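Side-chain contacts in type II restriction enzyme NgoMIV (Neisseria gonorrhoeae, PDB 1FIU), which recognises the double-stranded DNA sequence 5'-GCCGGC-3' as a magnesium-dependent homotetramer and cleaves it after the first G: residues 68-73 with 138-143; 103-106 with 110-113. All coordinates share one frame; numbering follows the deposited sequence.

Interaction 1: residues 68-73 with 138-143. With MG (magnesium ion), chain N; MG (magnesium ion), chain Q; nucleotides of chain D.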
loop_
_atom_site.group_PDB
_atom_site.type_symbol
_atom_site.label_atom_id
_atom_site.label_comp_id
_atom_site.label_asym_id
_atom_site.label_seq_id
_atom_site.Cartn_x
_atom_site.Cartn_y
_atom_site.Cartn_z
ATOM N N ALA I 68 2.296 -26.419 -18.838
ATOM C CA ALA I 68 2.748 -26.322 -20.215
ATOM C C ALA I 68 2.698 -24.893 -20.718
ATOM O O ALA I 68 3.575 -24.463 -21.462
ATOM C CB ALA I 68 1.906 -27.259 -21.128
ATOM N N PHE I 69 1.681 -24.139 -20.301
ATOM C CA PHE I 69 1.552 -22.754 -20.743
ATOM C C PHE I 69 2.735 -21.948 -20.186
ATOM O O PHE I 69 3.290 -21.105 -20.881
ATOM C CB PHE I 69 0.197 -22.161 -20.278
ATOM C CG PHE I 69 -0.080 -20.761 -20.802
ATOM C CD1 PHE I 69 -0.092 -20.492 -22.175
ATOM C CD2 PHE I 69 -0.343 -19.715 -19.906
ATOM C CE1 PHE I 69 -0.360 -19.218 -22.655
ATOM C CE2 PHE I 69 -0.621 -18.420 -20.387
ATOM C CZ PHE I 69 -0.628 -18.173 -21.763
ATOM N N GLU I 70 3.118 -22.220 -18.937
ATOM C CA GLU I 70 4.249 -21.515 -18.352
ATOM C C GLU I 70 5.504 -21.818 -19.167
ATOM O O GLU I 70 6.266 -20.925 -19.516
ATOM C CB GLU I 70 4.508 -21.956 -16.903
ATOM C CG GLU I 70 3.483 -21.495 -15.884
ATOM C CD GLU I 70 3.767 -22.022 -14.484
ATOM O OE1 GLU I 70 4.818 -22.679 -14.289
ATOM O OE2 GLU I 70 2.943 -21.769 -13.572
ATOM N N ALA I 71 5.724 -23.101 -19.451
ATOM C CA ALA I 71 6.924 -23.492 -20.185
ATOM C C ALA I 71 7.007 -22.861 -21.578
ATOM O O ALA I 71 8.044 -22.335 -21.977
ATOM C CB ALA I 71 6.991 -25.022 -20.294
ATOM N N ILE I 72 5.899 -22.903 -22.316
ATOM C CA ILE I 72 5.861 -22.343 -23.658
ATOM C C ILE I 72 6.017 -20.813 -23.634
ATOM O O ILE I 72 6.674 -20.242 -24.501
ATOM C CB ILE I 72 4.570 -22.808 -24.356
ATOM C CG1 ILE I 72 4.695 -24.325 -24.586
ATOM C CG2 ILE I 72 4.361 -22.069 -25.650
ATOM C CD1 ILE I 72 3.406 -25.036 -25.015
ATOM N N CYS I 73 5.413 -20.157 -22.639
ATOM C CA CYS I 73 5.578 -18.711 -22.504
ATOM C C CYS I 73 7.050 -18.388 -22.244
ATOM O O CYS I 73 7.599 -17.440 -22.828
ATOM C CB CYS I 73 4.726 -18.181 -21.343
ATOM S SG CYS I 73 2.973 -17.911 -21.797
ATOM N N THR I 138 6.841 -16.639 -5.158
ATOM C CA THR I 138 7.338 -17.620 -6.121
ATOM C C THR I 138 6.726 -17.344 -7.491
ATOM O O THR I 138 5.697 -17.932 -7.839
ATOM C CB THR I 138 6.951 -19.059 -5.692
ATOM O OG1 THR I 138 7.395 -19.297 -4.347
ATOM C CG2 THR I 138 7.591 -20.084 -6.627
ATOM N N PRO I 139 7.339 -16.446 -8.282
ATOM C CA PRO I 139 6.786 -16.146 -9.608
ATOM C C PRO I 139 6.754 -17.384 -10.485
ATOM O O PRO I 139 7.481 -18.338 -10.240
ATOM C CB PRO I 139 7.730 -15.075 -10.161
ATOM C CG PRO I 139 8.328 -14.434 -8.887
ATOM C CD PRO I 139 8.552 -15.657 -8.029
ATOM N N ASP I 140 5.903 -17.384 -11.504
ATOM C CA ASP I 140 5.820 -18.536 -12.405
ATOM C C ASP I 140 7.076 -18.610 -13.274
ATOM O O ASP I 140 7.654 -19.686 -13.462
ATOM C CB ASP I 140 4.592 -18.404 -13.321
ATOM C CG ASP I 140 3.302 -18.495 -12.565
ATOM O OD1 ASP I 140 3.345 -18.963 -11.409
ATOM O OD2 ASP I 140 2.242 -18.120 -13.134
ATOM N N ILE I 141 7.465 -17.458 -13.813
ATOM C CA ILE I 141 8.633 -17.319 -14.682
ATOM C C ILE I 141 9.417 -16.103 -14.227
ATOM O O ILE I 141 8.844 -15.086 -13.883
ATOM C CB ILE I 141 8.224 -17.038 -16.162
ATOM C CG1 ILE I 141 7.462 -18.236 -16.738
ATOM C CG2 ILE I 141 9.462 -16.747 -17.033
ATOM C CD1 ILE I 141 6.793 -17.918 -18.069
ATOM N N ILE I 142 10.737 -16.206 -14.234
ATOM C CA ILE I 142 11.527 -15.046 -13.877
ATOM C C ILE I 142 12.573 -14.798 -14.945
ATOM O O ILE I 142 12.993 -15.728 -15.658
ATOM C CB ILE I 142 12.276 -15.183 -12.500
ATOM C CG1 ILE I 142 13.220 -16.392 -12.513
ATOM C CG2 ILE I 142 11.278 -15.210 -11.359
ATOM C CD1 ILE I 142 14.024 -16.572 -11.200
ATOM N N VAL I 143 12.933 -13.524 -15.103
ATOM C CA VAL I 143 14.031 -13.128 -15.985
ATOM C C VAL I 143 15.031 -12.505 -15.018
ATOM O O VAL I 143 14.651 -11.716 -14.166
ATOM C CB VAL I 143 13.638 -12.063 -17.027
ATOM C CG1 VAL I 143 14.837 -11.754 -17.949
ATOM C CG2 VAL I 143 12.468 -12.578 -17.865
HETATM MG MG MG N . 2.164 -18.860 -9.615
HETATM MG MG MG Q . 0.186 -18.711 -12.712
ATOM O OP3 DC D 1 -0.009 -20.386 -8.431
ATOM P P DC D 1 -0.603 -20.156 -9.800
ATOM O OP1 DC D 1 -1.876 -19.328 -9.782
ATOM O OP2 DC D 1 0.407 -19.692 -10.823
ATOM O "O5'" DC D 1 -1.083 -21.620 -10.334
ATOM C "C5'" DC D 1 -0.213 -22.421 -11.135
ATOM C "C4'" DC D 1 -0.991 -23.529 -11.799
ATOM O "O4'" DC D 1 -1.335 -24.509 -10.783
ATOM C "C3'" DC D 1 -2.323 -23.089 -12.394
ATOM O "O3'" DC D 1 -2.209 -22.802 -13.767
ATOM C "C2'" DC D 1 -3.257 -24.271 -12.160
ATOM C "C1'" DC D 1 -2.631 -25.068 -11.036
ATOM N N1 DC D 1 -3.436 -24.905 -9.800
ATOM C C2 DC D 1 -4.419 -25.844 -9.516
ATOM O O2 DC D 1 -4.621 -26.746 -10.330
ATOM N N3 DC D 1 -5.132 -25.740 -8.357
ATOM C C4 DC D 1 -4.900 -24.727 -7.519
ATOM N N4 DC D 1 -5.618 -24.666 -6.391
ATOM C C5 DC D 1 -3.916 -23.729 -7.800
ATOM C C6 DC D 1 -3.217 -23.855 -8.945
HETATM O O HOH W 1 6.695 -21.983 -12.148
HETATM O O HOH W 2 0.648 -20.571 -13.851
HETATM O O HOH W 3 3.653 -17.329 -8.704
HETATM O O HOH W 4 1.374 -18.347 -7.521
HETATM O O HOH W 5 3.125 -20.705 -8.916
HETATM O O HOH W 6 -1.931 -19.011 -12.419
#

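Interaction 2: residues 103-106 with 110-113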
loop_
_atom_site.group_PDB
_atom_site.type_symbol
_atom_site.label_atom_id
_atom_site.label_comp_id
_atom_site.label_asym_id
_atom_site.label_seq_id
_atom_site.Cartn_x
_atom_site.Cartn_y
_atom_site.Cartn_z
ATOM N N LEU I 103 11.639 -19.520 -1.566
ATOM C CA LEU I 103 12.759 -18.606 -1.378
ATOM C C LEU I 103 13.657 -18.505 -2.615
ATOM O O LEU I 103 14.799 -18.058 -2.518
ATOM C CB LEU I 103 13.604 -19.002 -0.158
ATOM C CG LEU I 103 13.012 -18.734 1.234
ATOM C CD1 LEU I 103 14.070 -19.053 2.295
ATOM C CD2 LEU I 103 12.561 -17.276 1.356
ATOM N N GLU I 104 13.148 -18.925 -3.773
ATOM C CA GLU I 104 13.920 -18.812 -5.010
ATOM C C GLU I 104 14.216 -17.323 -5.226
ATOM O O GLU I 104 15.323 -16.967 -5.632
ATOM C CB GLU I 104 13.119 -19.356 -6.203
ATOM C CG GLU I 104 13.645 -18.974 -7.611
ATOM C CD GLU I 104 14.976 -19.619 -7.972
ATOM O OE1 GLU I 104 15.335 -20.654 -7.361
ATOM O OE2 GLU I 104 15.669 -19.107 -8.884
ATOM N N ILE I 105 13.242 -16.455 -4.944
ATOM C CA ILE I 105 13.485 -15.025 -5.144
ATOM C C ILE I 105 14.568 -14.467 -4.237
ATOM O O ILE I 105 15.127 -13.421 -4.557
ATOM C CB ILE I 105 12.245 -14.094 -4.949
ATOM C CG1 ILE I 105 11.644 -14.293 -3.565
ATOM C CG2 ILE I 105 11.250 -14.280 -6.077
ATOM C CD1 ILE I 105 10.695 -13.189 -3.193
ATOM N N ALA I 106 14.862 -15.144 -3.121
ATOM C CA ALA I 106 15.918 -14.648 -2.230
ATOM C C ALA I 106 17.302 -14.902 -2.813
ATOM O O ALA I 106 18.308 -14.487 -2.232
ATOM C CB ALA I 106 15.813 -15.271 -0.831
ATOM N N GLN I 110 17.562 -7.905 -4.959
ATOM C CA GLN I 110 16.550 -7.093 -4.314
ATOM C C GLN I 110 15.760 -7.777 -3.224
ATOM O O GLN I 110 15.080 -7.102 -2.462
ATOM C CB GLN I 110 15.558 -6.527 -5.342
ATOM C CG GLN I 110 16.220 -5.885 -6.538
ATOM C CD GLN I 110 16.196 -6.799 -7.730
ATOM O OE1 GLN I 110 16.801 -7.884 -7.719
ATOM N NE2 GLN I 110 15.459 -6.388 -8.769
ATOM N N TYR I 111 15.842 -9.107 -3.133
ATOM C CA TYR I 111 15.077 -9.841 -2.120
ATOM C C TYR I 111 15.916 -10.817 -1.283
ATOM O O TYR I 111 15.361 -11.649 -0.548
ATOM C CB TYR I 111 13.948 -10.621 -2.807
ATOM C CG TYR I 111 13.011 -9.719 -3.610
ATOM C CD1 TYR I 111 13.200 -9.529 -4.977
ATOM C CD2 TYR I 111 12.028 -8.968 -2.966
ATOM C CE1 TYR I 111 12.423 -8.597 -5.697
ATOM C CE2 TYR I 111 11.248 -8.018 -3.675
ATOM C CZ TYR I 111 11.459 -7.850 -5.023
ATOM O OH TYR I 111 10.750 -6.901 -5.714
ATOM N N ALA I 112 17.232 -10.682 -1.361
ATOM C CA ALA I 112 18.123 -11.602 -0.629
ATOM C C ALA I 112 17.905 -11.583 0.879
ATOM O O ALA I 112 18.152 -12.586 1.550
ATOM C CB ALA I 112 19.571 -11.272 -0.954
ATOM N N HIS I 113 17.449 -10.460 1.429
ATOM C CA HIS I 113 17.209 -10.383 2.864
ATOM C C HIS I 113 16.066 -11.254 3.369
ATOM O O HIS I 113 15.926 -11.434 4.570
ATOM C CB HIS I 113 16.918 -8.935 3.293
ATOM C CG HIS I 113 15.782 -8.309 2.544
ATOM N ND1 HIS I 113 15.864 -8.029 1.199
ATOM C CD2 HIS I 113 14.551 -7.899 2.943
ATOM C CE1 HIS I 113 14.737 -7.469 0.795
ATOM N NE2 HIS I 113 13.925 -7.377 1.830
HETATM O O HOH W 7 19.496 -15.175 -0.012
#

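Interaction 1: residues 68-73 with 138-143
Glu70 on a helical turn faces Asp140, just ahead of the strand that starts at Ile141, with CA atoms 6.8 Å apart. The two carboxylates stack, their planes 22° apart, and OE2 of Glu70 comes within 3.4 Å of CG of Asp140. OD1 of Asp140 binds the magnesium of chain N at 2.1 Å and OD2 binds that of chain Q, while OP2 from the 5'-phosphate of the cleaved DNA's terminal deoxycytidine (DC1 of chain D) bridges both. An aspartate suits this place because its short carboxylate can give one oxygen to each metal. Glu70 works from the second shell: with its chain extended beyond CG (chi2 177°), OE2 accepts a hydrogen bond of 2.6 Å from water 2, itself a ligand of the chain Q magnesium. OE1 is held by Gln96. Deeper in, the contact turns apolar, as CD1 of Ile141 lies 3.9 Å from CB of Cys73 and also packs against the carbonyl oxygen of Glu70. Helix 62-81 thus lies against strand 141-145, which runs antiparallel between strands 92-96 and 179-187; Cys186 on the latter also binds the chain Q magnesium of this PDDEXK-clan nuclease, through its backbone oxygen, and Phe12 of helix 4-18 covers Cys73.

Interaction 2: residues 103-106 with 110-113
Tyr111 is the first residue of 110-113 to meet 103-106, setting its CB 3.5 Å from the carbonyl oxygen of Ile105. Its CG turns away from its own carbonyl carbon (chi1 -58°), which carries the ring past the Ile105 side chain, and CD1 of Ile105 lies 4.2 Å from CB of Tyr111, meeting the ring obliquely. A tyrosine suits this buried place because the root of its ring packs on aliphatic carbon while the distant hydroxyl hydrogen-bonds the carbonyl oxygen of Leu205. The backbone oxygen of Tyr111 then receives a CA-H...O contact from CA of Ala106 at 3.5 Å. At Ala112 the roles reverse: its CA approaches the Ala106 oxygen at 3.3 Å, with an angle of 152° at the hydrogen. Bearing only methyls, the two alanines probably suit so close an approach, their CA atoms 4.1 Å apart. The same Ala106 oxygen accepts a 2.6 Å hydrogen bond from water 7, which reaches the Ala112 oxygen more weakly. His113 turns away, packing on Glu126 of a second subunit. With no direct hydrogen bond across them, the two segments of this loop ahead of helix 113-121 meet through apolar packing, paired CA-H...O contacts and a shared water.

Both interactions are buried, but interaction 1 lies near the centre of the chain, whereas interaction 2 sits about 18 Å from it, in the connection between strand 92-96 and helix 113-121. Sequence separation differs as sharply: 64 residues intervene in interaction 1, against three in interaction 2, whose whole loop falls within that longer span. The first joins a stacked carboxylate pair, one member metal-bound, to a small apolar patch, while backbone oxygens and the apolar parts of Ile105, Tyr111 and two alanines make the second. They meet directly, CD of Pro139 packing on CG2 of Ile105 at 3.6 Å, and CD1 of Ile142 lies against Glu104. The loop of interaction 2 therefore abuts the segment carrying the metal-binding aspartate, against which helix 62-81 packs in interaction 1.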